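PDB 5LUR: avidin from Gallus gallus, which binds progesterone in this engineered form, in the barrel pocket where natural avidin holds biotin very tightly. Local coordinates for residues 6-11 and 85-90; 68-73 and 81-86; 96-101 and 121-126. The protein carries 12 engineered substitutions. All coordinates share one frame; numbering follows the deposited sequence.

Contact 1 of 3, residues 6-11 and 85-90; sequences RKCSLT and GQCFID
Cys8 and Cys87 are joined covalently, SG to SG at 2.0 Å, and this disulfide is the centre of the contact. Both cysteines use the same rotamer: in each, SG lies opposite the backbone N, beside the carbonyl carbon (chi1 -159° in Cys8, -166° in Cys87). The torsion about the S-S bond is -69°, which makes the bridge left-handed, and it brings the two CA atoms to 5.7 Å from each other.

Apolar packing continues from both ends of the bridge. Two residues on in strand 80-89, the CD1 tip of Ile89 touches CB of Cys8 at 4.1 Å. Towards the interior, Leu10 puts its CD2 methyl 4.0 Å from CB of Cys87. The bridge is thus flanked by an aliphatic group near each end, Ile89 towards the surface and Leu10 on the buried side.

Separately, the Arg6 chain, bent at its second torsion, crosses Ile89 at a slant and brings NE to 4.1 Å from the same CD1 methyl; Arg6 is poorly ordered, so this outer edge is loosely defined.

Polar contacts are supplied from elsewhere, for the two segments share no hydrogen bonds. The backbone of Cys8 pairs with Thr64 and that of Cys87 with Pro66, so the chain just before strand 67-72 is bonded to both halves of the bridge. Beyond the disulfide, Ser9 N is held by the carboxylate of Glu95 and Leu10 O by the indole NH of Trp14.

What results is a disulfide cross-link rather than a sheet pairing. The irregular N-terminal segment is fixed against the last residues of strand 80-89, and then runs on into strand 12-15, the first of the barrel. Such a link between the N-terminal segment and a barrel strand is the single intrachain disulfide of avidin.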
loop_
_atom_site.group_PDB
_atom_site.type_symbol
_atom_site.label_atom_id
_atom_site.label_comp_id
_atom_site.label_asym_id
_atom_site.label_seq_id
_atom_site.Cartn_x
_atom_site.Cartn_y
_atom_site.Cartn_z
ATOM N N ARG A 6 14.244 9.729 -27.853
ATOM C CA ARG A 6 14.758 10.102 -26.500
ATOM C C ARG A 6 14.096 9.264 -25.377
ATOM O O ARG A 6 13.029 9.630 -24.887
ATOM C CB ARG A 6 14.562 11.610 -26.269
ATOM C CG ARG A 6 14.990 12.139 -24.903
ATOM C CD ARG A 6 16.323 11.582 -24.392
ATOM N NE ARG A 6 16.602 12.090 -23.051
ATOM C CZ ARG A 6 17.139 13.272 -22.775
ATOM N NH1 ARG A 6 17.514 14.107 -23.748
ATOM N NH2 ARG A 6 17.319 13.616 -21.506
ATOM N N LYS A 7 14.765 8.172 -24.975
ATOM C CA LYS A 7 14.208 7.109 -24.094
ATOM C C LYS A 7 14.816 7.064 -22.691
ATOM O O LYS A 7 15.961 7.441 -22.495
ATOM C CB LYS A 7 14.366 5.712 -24.745
ATOM C CG LYS A 7 13.050 5.083 -25.182
ATOM C CD LYS A 7 13.157 4.041 -26.293
ATOM C CE LYS A 7 11.786 3.443 -26.622
ATOM N NZ LYS A 7 11.523 3.244 -28.078
ATOM N N CYS A 8 14.031 6.575 -21.732
ATOM C CA CYS A 8 14.428 6.443 -20.328
ATOM C C CYS A 8 14.848 4.982 -20.137
ATOM O O CYS A 8 14.032 4.061 -20.340
ATOM C CB CYS A 8 13.238 6.790 -19.422
ATOM S SG CYS A 8 13.653 7.245 -17.737
ATOM N N SER A 9 16.116 4.752 -19.797
ATOM C CA SER A 9 16.564 3.383 -19.575
ATOM C C SER A 9 16.877 3.101 -18.127
ATOM O O SER A 9 17.349 3.963 -17.399
ATOM C CB SER A 9 17.774 3.011 -20.420
ATOM O OG SER A 9 17.919 1.583 -20.348
ATOM N N LEU A 10 16.644 1.858 -17.732
ATOM C CA LEU A 10 16.978 1.421 -16.374
ATOM C C LEU A 10 18.497 1.305 -16.107
ATOM O O LEU A 10 18.928 1.442 -14.966
ATOM C CB LEU A 10 16.265 0.097 -16.066
ATOM C CG LEU A 10 14.899 0.234 -15.394
ATOM C CD1 LEU A 10 15.097 0.342 -13.889
ATOM C CD2 LEU A 10 14.049 1.396 -15.900
ATOM N N THR A 11 19.279 1.060 -17.161
ATOM C CA THR A 11 20.708 0.769 -17.059
ATOM C C THR A 11 21.495 1.935 -16.456
ATOM O O THR A 11 21.273 3.073 -16.848
ATOM C CB THR A 11 21.267 0.426 -18.448
ATOM O OG1 THR A 11 20.571 -0.717 -18.972
ATOM C CG2 THR A 11 22.742 0.137 -18.382
ATOM N N GLY A 85 7.511 0.887 -10.473
ATOM C CA GLY A 85 7.330 2.277 -10.835
ATOM C C GLY A 85 7.552 2.494 -12.290
ATOM O O GLY A 85 7.503 1.536 -13.074
ATOM N N GLN A 86 7.841 3.751 -12.630
ATOM C CA GLN A 86 7.992 4.192 -14.021
ATOM C C GLN A 86 9.253 5.050 -14.221
ATOM O O GLN A 86 9.660 5.754 -13.302
ATOM C CB GLN A 86 6.735 4.958 -14.431
ATOM C CG GLN A 86 6.501 4.994 -15.926
ATOM C CD GLN A 86 5.112 5.448 -16.326
ATOM O OE1 GLN A 86 4.122 5.390 -15.555
ATOM N NE2 GLN A 86 5.027 5.902 -17.566
ATOM N N CYS A 87 9.879 4.951 -15.403
ATOM C CA CYS A 87 11.081 5.693 -15.743
ATOM C C CYS A 87 10.622 6.854 -16.564
ATOM O O CYS A 87 10.348 6.691 -17.740
ATOM C CB CYS A 87 12.087 4.832 -16.541
ATOM S SG CYS A 87 13.784 5.523 -16.680
ATOM N N PHE A 88 10.542 8.031 -15.941
ATOM C CA PHE A 88 10.050 9.271 -16.604
ATOM C C PHE A 88 11.192 10.201 -17.052
ATOM O O PHE A 88 12.275 10.209 -16.442
ATOM C CB PHE A 88 9.220 10.106 -15.653
ATOM C CG PHE A 88 7.909 9.515 -15.265
ATOM C CD1 PHE A 88 6.857 9.484 -16.160
ATOM C CD2 PHE A 88 7.674 9.118 -13.954
ATOM C CE1 PHE A 88 5.604 9.026 -15.770
ATOM C CE2 PHE A 88 6.423 8.652 -13.557
ATOM C CZ PHE A 88 5.385 8.611 -14.464
ATOM N N ILE A 89 10.914 10.985 -18.095
ATOM C CA ILE A 89 11.740 12.109 -18.482
ATOM C C ILE A 89 11.035 13.262 -17.868
ATOM O O ILE A 89 9.885 13.498 -18.180
ATOM C CB ILE A 89 11.790 12.356 -20.011
ATOM C CG1 ILE A 89 12.273 11.116 -20.769
ATOM C CG2 ILE A 89 12.681 13.559 -20.327
ATOM C CD1 ILE A 89 13.700 10.721 -20.484
ATOM N N ASP A 90 11.742 13.991 -17.018
ATOM C CA ASP A 90 11.174 15.114 -16.285
ATOM C C ASP A 90 11.156 16.382 -17.172
ATOM O O ASP A 90 11.635 16.363 -18.295
ATOM C CB ASP A 90 11.989 15.293 -14.994
ATOM C CG ASP A 90 11.249 16.087 -13.921
ATOM O OD1 ASP A 90 10.065 16.459 -14.144
ATOM O OD2 ASP A 90 11.863 16.357 -12.857
#

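Contact 2 of 3, residues 68-73 and 81-86; sequences FGFTVN and TVFTGQ. With STR (progesterone), chain C.
Phe68 and Phe70 each hold CG between the backbone N and the carbonyl carbon (chi1 65° and 63°), which swings their rings across towards strand 81-86. Phe83, with CG opposite its carbonyl carbon, meets the second of them: its CB sits over the Phe70 face, 3.7 Å from the ring centroid, a CH-pi contact. The two rings are near parallel, 22° apart, but slid so far that they barely overlap.

Phe68 lies over the backbone of side-chain-less Gly85, whose O is 3.4 Å from CD2 of Phe68. The carbonyl of Phe68 is gripped twice: Gly85 N and Thr84 OG1, the latter 2.7 Å from Phe68 O, arrive from opposite faces of its plane. Replacing Phe68 by an alanine would probably strip the Gly85 peptide of its cover and open a gap beside Leu10. Farther along, Phe70 pairs with Phe83 and Val72 with Thr81, where the bond from Thr81 N to Val72 O is weak.

At the pocket end Phe83 CZ comes edge-on to within 3.5 Å of progesterone O20; Thr81, whose OG1 bonds Trp74, packs on the steroid's five-membered ring. This is an antiparallel beta hairpin of the avidin barrel, its aromatic face turned into the core.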
loop_
_atom_site.group_PDB
_atom_site.type_symbol
_atom_site.label_atom_id
_atom_site.label_comp_id
_atom_site.label_asym_id
_atom_site.label_seq_id
_atom_site.Cartn_x
_atom_site.Cartn_y
_atom_site.Cartn_z
ATOM N N PHE A 68 8.269 -0.665 -14.724
ATOM C CA PHE A 68 9.196 -1.739 -14.399
ATOM C C PHE A 68 8.950 -2.221 -12.954
ATOM O O PHE A 68 8.204 -1.598 -12.194
ATOM C CB PHE A 68 10.640 -1.227 -14.552
ATOM C CG PHE A 68 10.965 -0.151 -13.573
ATOM C CD1 PHE A 68 11.316 -0.462 -12.265
ATOM C CD2 PHE A 68 10.808 1.175 -13.911
ATOM C CE1 PHE A 68 11.538 0.542 -11.333
ATOM C CE2 PHE A 68 11.038 2.175 -12.978
ATOM C CZ PHE A 68 11.409 1.859 -11.688
ATOM N N GLY A 69 9.634 -3.300 -12.585
ATOM C CA GLY A 69 9.602 -3.834 -11.225
ATOM C C GLY A 69 10.833 -4.672 -10.896
ATOM O O GLY A 69 11.438 -5.289 -11.772
ATOM N N PHE A 70 11.235 -4.672 -9.628
ATOM C CA PHE A 70 12.315 -5.548 -9.206
ATOM C C PHE A 70 12.252 -5.979 -7.759
ATOM O O PHE A 70 11.595 -5.351 -6.937
ATOM C CB PHE A 70 13.661 -4.925 -9.508
ATOM C CG PHE A 70 13.932 -3.634 -8.785
ATOM C CD1 PHE A 70 14.457 -3.636 -7.498
ATOM C CD2 PHE A 70 13.771 -2.416 -9.425
ATOM C CE1 PHE A 70 14.768 -2.441 -6.830
ATOM C CE2 PHE A 70 14.102 -1.216 -8.770
ATOM C CZ PHE A 70 14.586 -1.231 -7.463
ATOM N N THR A 71 12.967 -7.065 -7.472
ATOM C CA THR A 71 13.003 -7.660 -6.148
ATOM C C THR A 71 14.422 -7.533 -5.634
ATOM O O THR A 71 15.355 -7.863 -6.318
ATOM C CB THR A 71 12.560 -9.125 -6.200
ATOM O OG1 THR A 71 11.320 -9.228 -6.921
ATOM C CG2 THR A 71 12.374 -9.678 -4.798
ATOM N N VAL A 72 14.578 -6.993 -4.439
ATOM C CA VAL A 72 15.873 -6.953 -3.791
ATOM C C VAL A 72 15.892 -8.046 -2.746
ATOM O O VAL A 72 15.061 -8.059 -1.843
ATOM C CB VAL A 72 16.163 -5.614 -3.071
ATOM C CG1 VAL A 72 17.547 -5.665 -2.429
ATOM C CG2 VAL A 72 16.035 -4.441 -4.041
ATOM N N ASN A 73 16.892 -8.913 -2.850
ATOM C CA ASN A 73 17.060 -10.041 -1.958
ATOM C C ASN A 73 18.156 -9.709 -0.967
ATOM O O ASN A 73 19.320 -10.007 -1.180
ATOM C CB ASN A 73 17.420 -11.260 -2.787
ATOM C CG ASN A 73 17.404 -12.515 -1.992
ATOM O OD1 ASN A 73 16.875 -12.558 -0.899
ATOM N ND2 ASN A 73 17.975 -13.564 -2.548
ATOM N N THR A 81 12.210 -7.095 -0.368
ATOM C CA THR A 81 11.533 -5.869 -0.749
ATOM C C THR A 81 11.288 -5.908 -2.231
ATOM O O THR A 81 12.194 -6.277 -2.941
ATOM C CB THR A 81 12.374 -4.609 -0.388
ATOM O OG1 THR A 81 12.411 -4.455 1.035
ATOM C CG2 THR A 81 11.789 -3.344 -1.016
ATOM N N VAL A 82 10.099 -5.495 -2.683
ATOM C CA VAL A 82 9.854 -5.335 -4.104
ATOM C C VAL A 82 9.572 -3.873 -4.426
ATOM O O VAL A 82 8.876 -3.208 -3.690
ATOM C CB VAL A 82 8.704 -6.226 -4.641
ATOM C CG1 VAL A 82 9.125 -7.688 -4.698
ATOM C CG2 VAL A 82 7.437 -6.065 -3.821
ATOM N N PHE A 83 10.118 -3.389 -5.535
ATOM C CA PHE A 83 9.877 -2.022 -6.040
ATOM C C PHE A 83 9.145 -2.066 -7.365
ATOM O O PHE A 83 9.436 -2.918 -8.200
ATOM C CB PHE A 83 11.196 -1.302 -6.317
ATOM C CG PHE A 83 11.946 -0.878 -5.089
ATOM C CD1 PHE A 83 12.733 -1.789 -4.381
ATOM C CD2 PHE A 83 11.931 0.457 -4.680
ATOM C CE1 PHE A 83 13.473 -1.384 -3.256
ATOM C CE2 PHE A 83 12.651 0.871 -3.571
ATOM C CZ PHE A 83 13.420 -0.053 -2.842
ATOM N N THR A 84 8.198 -1.161 -7.565
ATOM C CA THR A 84 7.658 -0.945 -8.907
ATOM C C THR A 84 7.513 0.544 -9.200
ATOM O O THR A 84 7.390 1.366 -8.291
ATOM C CB THR A 84 6.323 -1.683 -9.177
ATOM O OG1 THR A 84 6.043 -1.637 -10.577
ATOM C CG2 THR A 84 5.177 -1.006 -8.511
ATOM N N GLY A 85 7.511 0.887 -10.473
ATOM C CA GLY A 85 7.330 2.277 -10.835
ATOM C C GLY A 85 7.552 2.494 -12.290
ATOM O O GLY A 85 7.503 1.536 -13.074
ATOM N N GLN A 86 7.841 3.751 -12.630
ATOM C CA GLN A 86 7.992 4.192 -14.021
ATOM C C GLN A 86 9.253 5.050 -14.221
ATOM O O GLN A 86 9.660 5.754 -13.302
ATOM C CB GLN A 86 6.735 4.958 -14.431
ATOM C CG GLN A 86 6.501 4.994 -15.926
ATOM C CD GLN A 86 5.112 5.448 -16.326
ATOM O OE1 GLN A 86 4.122 5.390 -15.555
ATOM N NE2 GLN A 86 5.027 5.902 -17.566
HETATM C C1 STR C . 18.778 -0.335 5.722
HETATM C C2 STR C . 18.746 -0.429 7.243
HETATM C C3 STR C . 18.401 -1.817 7.742
HETATM O O3 STR C . 18.705 -2.119 8.882
HETATM C C4 STR C . 17.700 -2.807 6.885
HETATM C C5 STR C . 17.384 -2.555 5.595
HETATM C C6 STR C . 16.524 -3.582 4.871
HETATM C C7 STR C . 15.370 -2.902 4.112
HETATM C C8 STR C . 15.673 -1.533 3.436
HETATM C C9 STR C . 16.479 -0.589 4.403
HETATM C C10 STR C . 17.818 -1.252 4.868
HETATM C C11 STR C . 16.614 0.880 3.886
HETATM C C12 STR C . 15.337 1.490 3.287
HETATM C C13 STR C . 14.683 0.571 2.242
HETATM C C14 STR C . 14.407 -0.805 2.876
HETATM C C15 STR C . 13.480 -1.477 1.866
HETATM C C16 STR C . 12.682 -0.321 1.284
HETATM C C17 STR C . 13.264 0.987 1.858
HETATM C C18 STR C . 15.571 0.489 0.968
HETATM C C19 STR C . 18.674 -1.628 3.624
HETATM C C20 STR C . 13.208 2.273 1.013
HETATM O O20 STR C . 13.091 2.234 -0.209
HETATM C C21 STR C . 13.311 3.626 1.691
#

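Contact 3 of 3, residues 96-101 and 121-126; sequences VLKTMW and YNIFTR. Engineered in segment 121-126: Tyr121 (natural residue Ile). With STR (progesterone), chain C.
The Leu97 side chain crosses Phe124 at a slant on the inner face of the sheet, its CD1 methyl resting 3.9 Å from CB of Phe124. Thr99 fits at the edge of the Phe124 ring, crossing it at about a right angle with OG1 3.7 Å from CE1. Because OG1 sits between the backbone N and the carbonyl carbon (chi1 77°), it also reaches Asn122 O at 2.8 Å. That carbonyl therefore takes two bonds from one residue, Thr99 N and Thr99 OG1.

On the other face Val96 and Ile123 lie side by side, CG2 to CG2 at 3.7 Å, and the bent Met100 chain brings CE to 4.1 Å from CB of the engineered Tyr121.

At the pocket end, ring D of progesterone lies on the Trp101 face, its C16 over the ring centre. Trp101 NE1 makes a weak bond to Tyr121 O and lies 3.0 Å from progesterone O20. Asn122 ND2 also points to O20, although their modelled separation is too short to trust. One face thus offers polar and aromatic groups to the C20 ketone of the steroid; the opposite face packs a mixed set, Lys98, Met100, Ile123 and Tyr121, against neighbouring subunits.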
loop_
_atom_site.group_PDB
_atom_site.type_symbol
_atom_site.label_atom_id
_atom_site.label_comp_id
_atom_site.label_asym_id
_atom_site.label_seq_id
_atom_site.Cartn_x
_atom_site.Cartn_y
_atom_site.Cartn_z
ATOM N N VAL A 96 14.161 10.259 -14.138
ATOM C CA VAL A 96 13.860 9.972 -12.754
ATOM C C VAL A 96 12.997 8.722 -12.654
ATOM O O VAL A 96 12.087 8.532 -13.452
ATOM C CB VAL A 96 13.246 11.202 -12.050
ATOM C CG1 VAL A 96 12.633 12.159 -13.034
ATOM C CG2 VAL A 96 12.209 10.815 -11.004
ATOM N N LEU A 97 13.307 7.874 -11.681
ATOM C CA LEU A 97 12.481 6.723 -11.351
ATOM C C LEU A 97 11.575 7.122 -10.185
ATOM O O LEU A 97 12.079 7.491 -9.136
ATOM C CB LEU A 97 13.366 5.531 -10.960
ATOM C CG LEU A 97 14.526 5.221 -11.906
ATOM C CD1 LEU A 97 15.481 4.151 -11.379
ATOM C CD2 LEU A 97 13.963 4.804 -13.250
ATOM N N LYS A 98 10.257 7.093 -10.370
ATOM C CA LYS A 98 9.308 7.260 -9.247
ATOM C C LYS A 98 8.830 5.852 -8.922
ATOM O O LYS A 98 8.305 5.172 -9.790
ATOM C CB LYS A 98 8.098 8.154 -9.571
ATOM C CG LYS A 98 8.362 9.417 -10.375
ATOM C CD LYS A 98 8.872 10.595 -9.560
ATOM C CE LYS A 98 7.800 11.639 -9.261
ATOM N NZ LYS A 98 7.127 11.347 -7.964
ATOM N N THR A 99 9.036 5.430 -7.682
ATOM C CA THR A 99 8.814 4.058 -7.272
ATOM C C THR A 99 7.998 4.021 -5.997
ATOM O O THR A 99 8.028 4.945 -5.199
ATOM C CB THR A 99 10.145 3.263 -7.044
ATOM O OG1 THR A 99 10.762 3.618 -5.795
ATOM C CG2 THR A 99 11.130 3.529 -8.151
ATOM N N MET A 100 7.270 2.923 -5.842
ATOM C CA MET A 100 6.711 2.523 -4.567
ATOM C C MET A 100 7.152 1.128 -4.312
ATOM O O MET A 100 7.435 0.387 -5.260
ATOM C CB MET A 100 5.198 2.631 -4.573
ATOM C CG MET A 100 4.791 4.063 -4.849
ATOM S SD MET A 100 3.282 4.535 -4.068
ATOM C CE MET A 100 3.701 4.413 -2.328
ATOM N N TRP A 101 7.220 0.782 -3.029
ATOM C CA TRP A 101 7.740 -0.492 -2.631
ATOM C C TRP A 101 6.960 -1.169 -1.523
ATOM O O TRP A 101 6.221 -0.528 -0.786
ATOM C CB TRP A 101 9.194 -0.320 -2.199
ATOM C CG TRP A 101 9.474 0.728 -1.130
ATOM C CD1 TRP A 101 9.991 1.961 -1.338
ATOM C CD2 TRP A 101 9.294 0.604 0.290
ATOM N NE1 TRP A 101 10.134 2.632 -0.161
ATOM C CE2 TRP A 101 9.729 1.824 0.867
ATOM C CE3 TRP A 101 8.797 -0.404 1.132
ATOM C CZ2 TRP A 101 9.679 2.070 2.266
ATOM C CZ3 TRP A 101 8.740 -0.163 2.501
ATOM C CH2 TRP A 101 9.176 1.073 3.054
ATOM N N TYR A 121 7.775 4.736 -0.493
ATOM C CA TYR A 121 8.063 5.278 -1.836
ATOM C C TYR A 121 9.551 5.623 -1.931
ATOM O O TYR A 121 10.256 5.720 -0.902
ATOM C CB TYR A 121 7.195 6.510 -2.127
ATOM C CG TYR A 121 7.574 7.661 -1.259
ATOM C CD1 TYR A 121 7.089 7.774 0.053
ATOM C CD2 TYR A 121 8.476 8.627 -1.722
ATOM C CE1 TYR A 121 7.485 8.836 0.873
ATOM C CE2 TYR A 121 8.889 9.685 -0.916
ATOM C CZ TYR A 121 8.397 9.796 0.370
ATOM O OH TYR A 121 8.845 10.853 1.121
ATOM N N ASN A 122 10.025 5.783 -3.164
ATOM C CA ASN A 122 11.370 6.260 -3.398
ATOM C C ASN A 122 11.464 6.893 -4.738
ATOM O O ASN A 122 10.908 6.374 -5.695
ATOM C CB ASN A 122 12.362 5.110 -3.342
ATOM C CG ASN A 122 13.337 5.244 -2.212
ATOM O OD1 ASN A 122 13.784 6.349 -1.892
ATOM N ND2 ASN A 122 13.708 4.128 -1.618
ATOM N N ILE A 123 12.197 8.001 -4.800
ATOM C CA ILE A 123 12.496 8.689 -6.054
ATOM C C ILE A 123 13.989 8.574 -6.322
ATOM O O ILE A 123 14.788 9.021 -5.497
ATOM C CB ILE A 123 12.154 10.162 -5.954
ATOM C CG1 ILE A 123 10.686 10.297 -5.556
ATOM C CG2 ILE A 123 12.463 10.864 -7.269
ATOM C CD1 ILE A 123 10.262 11.692 -5.146
ATOM N N PHE A 124 14.347 7.966 -7.447
ATOM C CA PHE A 124 15.740 7.850 -7.858
ATOM C C PHE A 124 16.130 8.781 -9.015
ATOM O O PHE A 124 15.374 9.023 -9.944
ATOM C CB PHE A 124 16.060 6.424 -8.304
ATOM C CG PHE A 124 15.868 5.385 -7.240
ATOM C CD1 PHE A 124 14.629 4.779 -7.054
ATOM C CD2 PHE A 124 16.928 4.989 -6.447
ATOM C CE1 PHE A 124 14.453 3.810 -6.087
ATOM C CE2 PHE A 124 16.756 4.019 -5.483
ATOM C CZ PHE A 124 15.516 3.430 -5.299
ATOM N N THR A 125 17.344 9.274 -8.959
ATOM C CA THR A 125 17.910 10.048 -10.055
ATOM C C THR A 125 19.303 9.508 -10.292
ATOM O O THR A 125 19.856 8.808 -9.425
ATOM C CB THR A 125 17.992 11.545 -9.723
ATOM O OG1 THR A 125 18.750 11.714 -8.527
ATOM C CG2 THR A 125 16.602 12.147 -9.513
ATOM N N ARG A 126 19.843 9.812 -11.470
ATOM C CA ARG A 126 21.192 9.374 -11.833
ATOM C C ARG A 126 22.275 10.031 -10.990
ATOM O O ARG A 126 22.104 11.139 -10.470
ATOM C CB ARG A 126 21.461 9.573 -13.331
ATOM C CG ARG A 126 20.813 8.481 -14.161
ATOM C CD ARG A 126 21.450 8.374 -15.508
ATOM N NE ARG A 126 20.596 7.668 -16.471
ATOM C CZ ARG A 126 20.394 6.345 -16.513
ATOM N NH1 ARG A 126 20.959 5.513 -15.632
ATOM N NH2 ARG A 126 19.607 5.850 -17.452
HETATM C C1 STR C . 18.778 -0.335 5.722
HETATM C C2 STR C . 18.746 -0.429 7.243
HETATM C C3 STR C . 18.401 -1.817 7.742
HETATM O O3 STR C . 18.705 -2.119 8.882
HETATM C C4 STR C . 17.700 -2.807 6.885
HETATM C C5 STR C . 17.384 -2.555 5.595
HETATM C C6 STR C . 16.524 -3.582 4.871
HETATM C C7 STR C . 15.370 -2.902 4.112
HETATM C C8 STR C . 15.673 -1.533 3.436
HETATM C C9 STR C . 16.479 -0.589 4.403
HETATM C C10 STR C . 17.818 -1.252 4.868
HETATM C C11 STR C . 16.614 0.880 3.886
HETATM C C12 STR C . 15.337 1.490 3.287
HETATM C C13 STR C . 14.683 0.571 2.242
HETATM C C14 STR C . 14.407 -0.805 2.876
HETATM C C15 STR C . 13.480 -1.477 1.866
HETATM C C16 STR C . 12.682 -0.321 1.284
HETATM C C17 STR C . 13.264 0.987 1.858
HETATM C C18 STR C . 15.571 0.489 0.968
HETATM C C19 STR C . 18.674 -1.628 3.624
HETATM C C20 STR C . 13.208 2.273 1.013
HETATM O O20 STR C . 13.091 2.234 -0.209
HETATM C C21 STR C . 13.311 3.626 1.691
#

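In the fold
Contacts 2 and 3 lie within the eight-stranded antiparallel barrel; contact 1 ties the N-terminal loop to it. Contact 2 joins one hairpin and falls within the span closed by contact 1, both ending on strand 80-89 and sharing Gly85 and Gln86; contact 3 follows in series. The centres of contacts 1 and 2 are about 15 Å apart. Those of contacts 2 and 3 are about 10 Å apart, across neighbouring strands 80-89 and 95-104, bonded for instance from Thr84 N to Met100 O. Contacts 2 and 3 touch the progesterone, whereas the Leu10 side chain of contact 1 is about 14 Å from it. All three reach the second subunit, and contact 3 the third and fourth as well, so the pocket wall lies close to the tetramer interfaces.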